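Local coordinates for non-toxic crystal protein (Bacillus thuringiensis, PDB 2D42) that is a non-toxic parasporal crystal protein whose long beta-rich fold closely resembles aerolysin-type beta-pore-forming toxins, although its own biological role is not established, at residues S70-R84 against L132-V146. Numbering follows the deposited sequence.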
ATOM      1  N   SER A  70     -46.195  17.844 -20.230  1.00 42.92           N
ATOM      2  CA  SER A  70     -45.175  17.324 -19.331  1.00 42.65           C
ATOM      3  C   SER A  70     -44.552  16.079 -19.955  1.00 41.63           C
ATOM      4  O   SER A  70     -45.216  15.351 -20.689  1.00 42.11           O
ATOM      5  CB  SER A  70     -45.814  16.975 -17.982  1.00 42.24           C
ATOM      6  OG  SER A  70     -44.977  16.142 -17.204  1.00 44.87           O
ATOM      7  N   LEU A  71     -43.275  15.837 -19.676  1.00 39.77           N
ATOM      8  CA  LEU A  71     -42.602  14.665 -20.223  1.00 38.11           C
ATOM      9  C   LEU A  71     -41.619  14.089 -19.216  1.00 37.02           C
ATOM     10  O   LEU A  71     -41.113  14.810 -18.355  1.00 38.52           O
ATOM     11  CB  LEU A  71     -41.874  15.028 -21.524  1.00 37.50           C
ATOM     12  CG  LEU A  71     -40.716  16.032 -21.489  1.00 36.19           C
ATOM     13  CD1 LEU A  71     -39.468  15.382 -20.890  1.00 34.16           C
ATOM     14  CD2 LEU A  71     -40.423  16.500 -22.900  1.00 36.19           C
ATOM     15  N   GLU A  72     -41.365  12.789 -19.318  1.00 36.17           N
ATOM     16  CA  GLU A  72     -40.430  12.128 -18.423  1.00 34.47           C
ATOM     17  C   GLU A  72     -39.033  12.210 -19.022  1.00 34.38           C
ATOM     18  O   GLU A  72     -38.839  11.978 -20.216  1.00 33.26           O
ATOM     19  CB  GLU A  72     -40.810  10.658 -18.222  1.00 35.97           C
ATOM     20  CG  GLU A  72     -42.159  10.437 -17.557  1.00 39.06           C
ATOM     21  CD  GLU A  72     -42.260  11.111 -16.196  1.00 41.54           C
ATOM     22  OE1 GLU A  72     -41.493  10.732 -15.283  1.00 40.11           O
ATOM     23  OE2 GLU A  72     -43.106  12.021 -16.045  1.00 42.86           O
ATOM     24  N   GLY A  73     -38.063  12.552 -18.188  1.00 32.17           N
ATOM     25  CA  GLY A  73     -36.696  12.645 -18.653  1.00 29.67           C
ATOM     26  C   GLY A  73     -35.847  11.712 -17.815  1.00 27.97           C
ATOM     27  O   GLY A  73     -36.197  11.397 -16.684  1.00 28.33           O
ATOM     28  N   VAL A  74     -34.740  11.249 -18.372  1.00 26.20           N
ATOM     29  CA  VAL A  74     -33.852  10.363 -17.640  1.00 26.27           C
ATOM     30  C   VAL A  74     -32.413  10.736 -17.960  1.00 26.25           C
ATOM     31  O   VAL A  74     -32.028  10.810 -19.131  1.00 23.55           O
ATOM     32  CB  VAL A  74     -34.077   8.871 -18.019  1.00 27.29           C
ATOM     33  CG1 VAL A  74     -33.012   8.003 -17.367  1.00 27.54           C
ATOM     34  CG2 VAL A  74     -35.457   8.405 -17.539  1.00 29.59           C
ATOM     35  N   PHE A  75     -31.642  11.005 -16.911  1.00 25.77           N
ATOM     36  CA  PHE A  75     -30.230  11.328 -17.047  1.00 26.94           C
ATOM     37  C   PHE A  75     -29.463  10.049 -16.731  1.00 26.20           C
ATOM     38  O   PHE A  75     -29.572   9.511 -15.630  1.00 24.47           O
ATOM     39  CB  PHE A  75     -29.806  12.407 -16.044  1.00 25.75           C
ATOM     40  CG  PHE A  75     -30.359  13.772 -16.339  1.00 27.01           C
ATOM     41  CD1 PHE A  75     -29.890  14.506 -17.422  1.00 27.98           C
ATOM     42  CD2 PHE A  75     -31.338  14.330 -15.525  1.00 27.42           C
ATOM     43  CE1 PHE A  75     -30.388  15.779 -17.690  1.00 28.03           C
ATOM     44  CE2 PHE A  75     -31.845  15.609 -15.786  1.00 27.45           C
ATOM     45  CZ  PHE A  75     -31.366  16.331 -16.870  1.00 27.07           C
ATOM     46  N   SER A  76     -28.708   9.550 -17.699  1.00 24.45           N
ATOM     47  CA  SER A  76     -27.907   8.359 -17.476  1.00 24.24           C
ATOM     48  C   SER A  76     -26.430   8.768 -17.534  1.00 26.21           C
ATOM     49  O   SER A  76     -25.914   9.132 -18.594  1.00 24.51           O
ATOM     50  CB  SER A  76     -28.197   7.300 -18.538  1.00 23.96           C
ATOM     51  OG  SER A  76     -27.250   6.258 -18.431  1.00 25.71           O
ATOM     52  N   PHE A  77     -25.761   8.691 -16.387  1.00 26.91           N
ATOM     53  CA  PHE A  77     -24.363   9.076 -16.278  1.00 27.53           C
ATOM     54  C   PHE A  77     -23.407   7.900 -16.109  1.00 28.30           C
ATOM     55  O   PHE A  77     -23.718   6.913 -15.449  1.00 27.97           O
ATOM     56  CB  PHE A  77     -24.174  10.016 -15.084  1.00 24.94           C
ATOM     57  CG  PHE A  77     -24.811  11.366 -15.256  1.00 27.08           C
ATOM     58  CD1 PHE A  77     -24.283  12.294 -16.152  1.00 25.74           C
ATOM     59  CD2 PHE A  77     -25.915  11.728 -14.488  1.00 27.41           C
ATOM     60  CE1 PHE A  77     -24.844  13.568 -16.276  1.00 26.96           C
ATOM     61  CE2 PHE A  77     -26.483  12.993 -14.606  1.00 28.34           C
ATOM     62  CZ  PHE A  77     -25.946  13.914 -15.500  1.00 28.99           C
ATOM     63  N   SER A  78     -22.229   8.045 -16.700  1.00 27.21           N
ATOM     64  CA  SER A  78     -21.169   7.053 -16.625  1.00 30.26           C
ATOM     65  C   SER A  78     -19.861   7.818 -16.694  1.00 29.84           C
ATOM     66  O   SER A  78     -19.525   8.385 -17.728  1.00 30.21           O
ATOM     67  CB  SER A  78     -21.245   6.077 -17.798  1.00 30.36           C
ATOM     68  OG  SER A  78     -20.063   5.298 -17.859  1.00 36.99           O
ATOM     69  N   ASN A  79     -19.120   7.836 -15.599  1.00 29.81           N
ATOM     70  CA  ASN A  79     -17.866   8.555 -15.595  1.00 32.76           C
ATOM     71  C   ASN A  79     -16.789   7.755 -14.864  1.00 34.05           C
ATOM     72  O   ASN A  79     -16.969   7.338 -13.720  1.00 32.53           O
ATOM     73  CB  ASN A  79     -18.099   9.937 -14.969  1.00 36.68           C
ATOM     74  CG  ASN A  79     -19.200  10.733 -15.702  1.00 42.29           C
ATOM     75  OD1 ASN A  79     -18.962  11.354 -16.741  1.00 45.32           O
ATOM     76  ND2 ASN A  79     -20.414  10.687 -15.168  1.00 43.64           N
ATOM     77  N   ALA A  80     -15.679   7.513 -15.552  1.00 35.34           N
ATOM     78  CA  ALA A  80     -14.573   6.756 -14.981  1.00 37.52           C
ATOM     79  C   ALA A  80     -13.572   7.723 -14.371  1.00 37.25           C
ATOM     80  O   ALA A  80     -12.781   8.332 -15.083  1.00 40.47           O
ATOM     81  CB  ALA A  80     -13.902   5.907 -16.065  1.00 38.60           C
ATOM     82  N   TYR A  81     -13.615   7.857 -13.048  1.00 37.51           N
ATOM     83  CA  TYR A  81     -12.734   8.760 -12.318  1.00 36.68           C
ATOM     84  C   TYR A  81     -11.514   8.039 -11.761  1.00 35.46           C
ATOM     85  O   TYR A  81     -11.620   6.954 -11.193  1.00 32.36           O
ATOM     86  CB  TYR A  81     -13.492   9.413 -11.159  1.00 41.04           C
ATOM     87  CG  TYR A  81     -12.885  10.718 -10.703  1.00 45.08           C
ATOM     88  CD1 TYR A  81     -12.986  11.867 -11.497  1.00 48.11           C
ATOM     89  CD2 TYR A  81     -12.184  10.805  -9.500  1.00 46.19           C
ATOM     90  CE1 TYR A  81     -12.401  13.075 -11.103  1.00 50.45           C
ATOM     91  CE2 TYR A  81     -11.593  12.004  -9.095  1.00 49.58           C
ATOM     92  CZ  TYR A  81     -11.704  13.136  -9.902  1.00 51.13           C
ATOM     93  OH  TYR A  81     -11.110  14.321  -9.521  1.00 53.99           O
ATOM     94  N   THR A  82     -10.357   8.669 -11.903  1.00 34.63           N
ATOM     95  CA  THR A  82      -9.109   8.096 -11.429  1.00 35.99           C
ATOM     96  C   THR A  82      -8.585   8.801 -10.196  1.00 36.50           C
ATOM     97  O   THR A  82      -8.331  10.002 -10.228  1.00 38.91           O
ATOM     98  CB  THR A  82      -8.022   8.180 -12.502  1.00 33.38           C
ATOM     99  OG1 THR A  82      -8.414   7.398 -13.634  1.00 34.23           O
ATOM    100  CG2 THR A  82      -6.697   7.664 -11.957  1.00 32.60           C
ATOM    101  N   SER A  83      -8.424   8.051  -9.114  1.00 37.19           N
ATOM    102  CA  SER A  83      -7.897   8.609  -7.874  1.00 39.26           C
ATOM    103  C   SER A  83      -6.558   7.931  -7.589  1.00 39.11           C
ATOM    104  O   SER A  83      -6.377   6.747  -7.872  1.00 38.75           O
ATOM    105  CB  SER A  83      -8.872   8.369  -6.718  1.00 41.54           C
ATOM    106  OG  SER A  83     -10.097   9.055  -6.930  1.00 45.05           O
ATOM    107  N   ARG A  84      -5.621   8.688  -7.034  1.00 38.96           N
ATOM    108  CA  ARG A  84      -4.297   8.161  -6.744  1.00 37.10           C
ATOM    109  C   ARG A  84      -3.990   8.005  -5.269  1.00 36.18           C
ATOM    110  O   ARG A  84      -4.480   8.764  -4.434  1.00 34.96           O
ATOM    111  CB  ARG A  84      -3.233   9.065  -7.370  1.00 40.27           C
ATOM    112  CG  ARG A  84      -1.808   8.698  -6.990  1.00 44.46           C
ATOM    113  CD  ARG A  84      -0.797   9.435  -7.853  1.00 48.68           C
ATOM    114  NE  ARG A  84      -1.028   9.193  -9.277  1.00 51.94           N
ATOM    115  CZ  ARG A  84      -0.226   9.618 -10.249  1.00 53.20           C
ATOM    116  NH1 ARG A  84       0.868  10.306  -9.959  1.00 54.73           N
ATOM    117  NH2 ARG A  84      -0.522   9.358 -11.516  1.00 55.20           N
ATOM    118  N   LEU A 132      -0.181   4.398  -7.114  1.00 35.82           N
ATOM    119  CA  LEU A 132      -1.128   3.496  -7.751  1.00 37.13           C
ATOM    120  C   LEU A 132      -2.385   4.255  -8.155  1.00 37.80           C
ATOM    121  O   LEU A 132      -3.064   4.842  -7.308  1.00 36.86           O
ATOM    122  CB  LEU A 132      -1.511   2.352  -6.806  1.00 37.35           C
ATOM    123  CG  LEU A 132      -2.589   1.397  -7.337  1.00 40.12           C
ATOM    124  CD1 LEU A 132      -2.085   0.689  -8.590  1.00 39.35           C
ATOM    125  CD2 LEU A 132      -2.953   0.380  -6.272  1.00 39.33           C
ATOM    126  N   ASP A 133      -2.685   4.249  -9.450  1.00 37.85           N
ATOM    127  CA  ASP A 133      -3.878   4.913  -9.960  1.00 37.88           C
ATOM    128  C   ASP A 133      -4.969   3.883 -10.083  1.00 36.88           C
ATOM    129  O   ASP A 133      -4.810   2.886 -10.779  1.00 37.61           O
ATOM    130  CB  ASP A 133      -3.636   5.531 -11.336  1.00 38.49           C
ATOM    131  CG  ASP A 133      -2.685   6.698 -11.288  1.00 42.16           C
ATOM    132  OD1 ASP A 133      -2.802   7.528 -10.362  1.00 42.09           O
ATOM    133  OD2 ASP A 133      -1.824   6.792 -12.185  1.00 46.00           O
ATOM    134  N   ALA A 134      -6.075   4.121  -9.394  1.00 36.48           N
ATOM    135  CA  ALA A 134      -7.202   3.211  -9.441  1.00 35.87           C
ATOM    136  C   ALA A 134      -8.339   3.920 -10.160  1.00 35.64           C
ATOM    137  O   ALA A 134      -8.611   5.095  -9.907  1.00 34.97           O
ATOM    138  CB  ALA A 134      -7.626   2.828  -8.036  1.00 37.60           C
ATOM    139  N   THR A 135      -8.993   3.206 -11.066  1.00 34.64           N
ATOM    140  CA  THR A 135     -10.098   3.781 -11.809  1.00 34.19           C
ATOM    141  C   THR A 135     -11.425   3.270 -11.272  1.00 33.81           C
ATOM    142  O   THR A 135     -11.670   2.067 -11.223  1.00 32.96           O
ATOM    143  CB  THR A 135      -9.997   3.444 -13.310  1.00 34.14           C
ATOM    144  OG1 THR A 135      -8.846   4.092 -13.867  1.00 34.40           O
ATOM    145  CG2 THR A 135     -11.240   3.905 -14.047  1.00 36.36           C
ATOM    146  N   GLN A 136     -12.273   4.198 -10.845  1.00 33.02           N
ATOM    147  CA  GLN A 136     -13.590   3.850 -10.338  1.00 33.01           C
ATOM    148  C   GLN A 136     -14.583   4.174 -11.442  1.00 33.17           C
ATOM    149  O   GLN A 136     -14.515   5.246 -12.040  1.00 33.74           O
ATOM    150  CB  GLN A 136     -13.900   4.666  -9.081  1.00 33.82           C
ATOM    151  CG  GLN A 136     -13.052   4.278  -7.880  1.00 33.77           C
ATOM    152  CD  GLN A 136     -13.327   5.141  -6.663  1.00 34.84           C
ATOM    153  OE1 GLN A 136     -12.830   6.266  -6.560  1.00 30.48           O
ATOM    154  NE2 GLN A 136     -14.130   4.618  -5.734  1.00 31.22           N
ATOM    155  N   ASP A 137     -15.489   3.248 -11.733  1.00 35.73           N
ATOM    156  CA  ASP A 137     -16.489   3.470 -12.779  1.00 38.09           C
ATOM    157  C   ASP A 137     -17.833   3.864 -12.171  1.00 36.97           C
ATOM    158  O   ASP A 137     -18.646   3.009 -11.835  1.00 38.18           O
ATOM    159  CB  ASP A 137     -16.678   2.204 -13.626  1.00 40.48           C
ATOM    160  CG  ASP A 137     -15.412   1.787 -14.354  1.00 42.98           C
ATOM    161  OD1 ASP A 137     -14.911   2.564 -15.188  1.00 44.88           O
ATOM    162  OD2 ASP A 137     -14.919   0.673 -14.094  1.00 46.08           O
ATOM    163  N   PHE A 138     -18.072   5.161 -12.045  1.00 35.02           N
ATOM    164  CA  PHE A 138     -19.321   5.632 -11.471  1.00 32.84           C
ATOM    165  C   PHE A 138     -20.425   5.683 -12.517  1.00 33.43           C
ATOM    166  O   PHE A 138     -20.304   6.359 -13.540  1.00 34.15           O
ATOM    167  CB  PHE A 138     -19.121   7.009 -10.834  1.00 30.58           C
ATOM    168  CG  PHE A 138     -18.131   7.009  -9.703  1.00 29.18           C
ATOM    169  CD1 PHE A 138     -18.435   6.383  -8.501  1.00 29.09           C
ATOM    170  CD2 PHE A 138     -16.883   7.612  -9.852  1.00 29.08           C
ATOM    171  CE1 PHE A 138     -17.510   6.348  -7.456  1.00 28.16           C
ATOM    172  CE2 PHE A 138     -15.949   7.585  -8.816  1.00 27.10           C
ATOM    173  CZ  PHE A 138     -16.264   6.952  -7.615  1.00 28.41           C
ATOM    174  N   ARG A 139     -21.499   4.947 -12.250  1.00 31.92           N
ATOM    175  CA  ARG A 139     -22.646   4.888 -13.141  1.00 32.82           C
ATOM    176  C   ARG A 139     -23.889   5.165 -12.307  1.00 32.67           C
ATOM    177  O   ARG A 139     -24.117   4.512 -11.288  1.00 30.32           O
ATOM    178  CB  ARG A 139     -22.768   3.499 -13.787  1.00 36.24           C
ATOM    179  CG  ARG A 139     -21.572   3.054 -14.627  1.00 42.85           C
ATOM    180  CD  ARG A 139     -21.915   1.782 -15.415  1.00 47.90           C
ATOM    181  NE  ARG A 139     -20.779   1.242 -16.162  1.00 50.90           N
ATOM    182  CZ  ARG A 139     -19.748   0.610 -15.607  1.00 53.36           C
ATOM    183  NH1 ARG A 139     -18.757   0.153 -16.361  1.00 54.57           N
ATOM    184  NH2 ARG A 139     -19.709   0.425 -14.293  1.00 54.50           N
ATOM    185  N   ASP A 140     -24.681   6.140 -12.739  1.00 29.70           N
ATOM    186  CA  ASP A 140     -25.907   6.500 -12.038  1.00 32.32           C
ATOM    187  C   ASP A 140     -26.905   7.084 -13.017  1.00 30.96           C
ATOM    188  O   ASP A 140     -26.534   7.575 -14.087  1.00 31.66           O
ATOM    189  CB  ASP A 140     -25.620   7.525 -10.932  1.00 33.52           C
ATOM    190  CG  ASP A 140     -24.861   6.925  -9.765  1.00 35.96           C
ATOM    191  OD1 ASP A 140     -25.464   6.152  -8.999  1.00 39.52           O
ATOM    192  OD2 ASP A 140     -23.658   7.215  -9.617  1.00 37.53           O
ATOM    193  N   SER A 141     -28.178   7.022 -12.654  1.00 29.18           N
ATOM    194  CA  SER A 141     -29.219   7.570 -13.503  1.00 31.48           C
ATOM    195  C   SER A 141     -30.239   8.256 -12.623  1.00 29.88           C
ATOM    196  O   SER A 141     -30.276   8.033 -11.416  1.00 32.60           O
ATOM    197  CB  SER A 141     -29.895   6.470 -14.322  1.00 31.46           C
ATOM    198  OG  SER A 141     -30.706   5.655 -13.495  1.00 37.06           O
ATOM    199  N   GLN A 142     -31.063   9.098 -13.227  1.00 29.46           N
ATOM    200  CA  GLN A 142     -32.085   9.821 -12.484  1.00 30.39           C
ATOM    201  C   GLN A 142     -33.255  10.166 -13.389  1.00 30.55           C
ATOM    202  O   GLN A 142     -33.079  10.790 -14.438  1.00 30.46           O
ATOM    203  CB  GLN A 142     -31.505  11.114 -11.910  1.00 30.55           C
ATOM    204  CG  GLN A 142     -32.546  12.046 -11.289  1.00 32.67           C
ATOM    205  CD  GLN A 142     -33.089  11.524  -9.982  1.00 34.03           C
ATOM    206  OE1 GLN A 142     -32.349  11.366  -9.014  1.00 35.50           O
ATOM    207  NE2 GLN A 142     -34.387  11.246  -9.943  1.00 35.22           N
ATOM    208  N   THR A 143     -34.450   9.768 -12.974  1.00 30.51           N
ATOM    209  CA  THR A 143     -35.646  10.052 -13.743  1.00 30.95           C
ATOM    210  C   THR A 143     -36.246  11.330 -13.194  1.00 30.35           C
ATOM    211  O   THR A 143     -36.205  11.577 -11.991  1.00 30.00           O
ATOM    212  CB  THR A 143     -36.657   8.907 -13.625  1.00 33.27           C
ATOM    213  OG1 THR A 143     -36.014   7.683 -14.000  1.00 35.26           O
ATOM    214  CG2 THR A 143     -37.840   9.146 -14.551  1.00 32.44           C
ATOM    215  N   ILE A 144     -36.811  12.137 -14.079  1.00 31.74           N
ATOM    216  CA  ILE A 144     -37.375  13.414 -13.683  1.00 32.50           C
ATOM    217  C   ILE A 144     -38.577  13.763 -14.540  1.00 32.49           C
ATOM    218  O   ILE A 144     -38.654  13.370 -15.698  1.00 31.56           O
ATOM    219  CB  ILE A 144     -36.318  14.537 -13.854  1.00 34.50           C
ATOM    220  CG1 ILE A 144     -36.850  15.852 -13.302  1.00 36.60           C
ATOM    221  CG2 ILE A 144     -35.959  14.699 -15.330  1.00 34.31           C
ATOM    222  CD1 ILE A 144     -37.048  15.824 -11.810  1.00 38.72           C
ATOM    223  N   ARG A 145     -39.519  14.499 -13.968  1.00 33.03           N
ATOM    224  CA  ARG A 145     -40.681  14.918 -14.722  1.00 33.27           C
ATOM    225  C   ARG A 145     -40.453  16.371 -15.064  1.00 31.10           C
ATOM    226  O   ARG A 145     -40.371  17.222 -14.179  1.00 31.25           O
ATOM    227  CB  ARG A 145     -41.963  14.765 -13.902  1.00 38.36           C
ATOM    228  CG  ARG A 145     -43.198  15.270 -14.633  1.00 43.86           C
ATOM    229  CD  ARG A 145     -44.483  14.900 -13.904  1.00 49.67           C
ATOM    230  NE  ARG A 145     -44.669  13.451 -13.850  1.00 54.27           N
ATOM    231  CZ  ARG A 145     -45.745  12.851 -13.349  1.00 57.31           C
ATOM    232  NH1 ARG A 145     -46.742  13.574 -12.851  1.00 57.97           N
ATOM    233  NH2 ARG A 145     -45.825  11.526 -13.349  1.00 58.35           N
ATOM    234  N   VAL A 146     -40.331  16.659 -16.351  1.00 29.00           N
ATOM    235  CA  VAL A 146     -40.095  18.025 -16.774  1.00 28.26           C
ATOM    236  C   VAL A 146     -41.390  18.685 -17.197  1.00 30.40           C
ATOM    237  O   VAL A 146     -41.969  18.341 -18.229  1.00 30.60           O
ATOM    238  CB  VAL A 146     -39.114  18.096 -17.949  1.00 26.40           C
ATOM    239  CG1 VAL A 146     -38.757  19.545 -18.214  1.00 23.85           C
ATOM    240  CG2 VAL A 146     -37.871  17.268 -17.640  1.00 24.85           C
TER
HETATM  241  O   HOH W   1     -18.351   4.342 -15.604  1.00 42.68           O
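From Leu71–Val146 to Arg84–Asp133, residues 70-84 and 132-146 pair as an antiparallel beta ladder, part of the elongated beta architecture shared with beta-pore-forming toxins of the aerolysin/ETX type. Fourteen successive bridges, alternately hydrogen-bonded and non-hydrogen-bonded, run without a bulge, and side chains alternate between two contrasting faces.

The packed face carries Leu71, Phe75, Phe77, Tyr81, Phe138, Ile144 and Val146, largely apolar or aromatic side chains, several of which meet strands 54-65, 150-185 and 219-244; Phe77, for instance, stacks on Tyr156. Gly73, without a side chain, lets the CG2 methyl of Ile144 lie against its backbone, 3.6 Å from Gly73 O. Tyr81 has its CG anti to the backbone N (chi1 -157°), which leads the ring away from the partner strand to touch Leu158 and Gln160, while its CB meets the edge of the Phe138 ring, 3.9 Å from CE2. Polar residues also occur here: Asp140 OD2 is held by Tyr156 and Thr236, and Gln136 OE1 by Gly233 N.

The other face is exposed, and short or charged residues suit it: serines, threonines, Ala80 and two ion pairs. Thr82 OG1 and Thr135 OG1 make only a weak 3.3 Å hydrogen bond. Near one end, Arg145 NE alone of its guanidinium nitrogens bonds Glu72, reaching OE2 at 3.1 Å, with carboxylate and guanidinium planes 89° apart. At the other end the planes are just 35° apart and Arg84 grips Asp133 side-on, NE to OD1 at 2.7 Å and NH2 to OD2 at 3.0 Å.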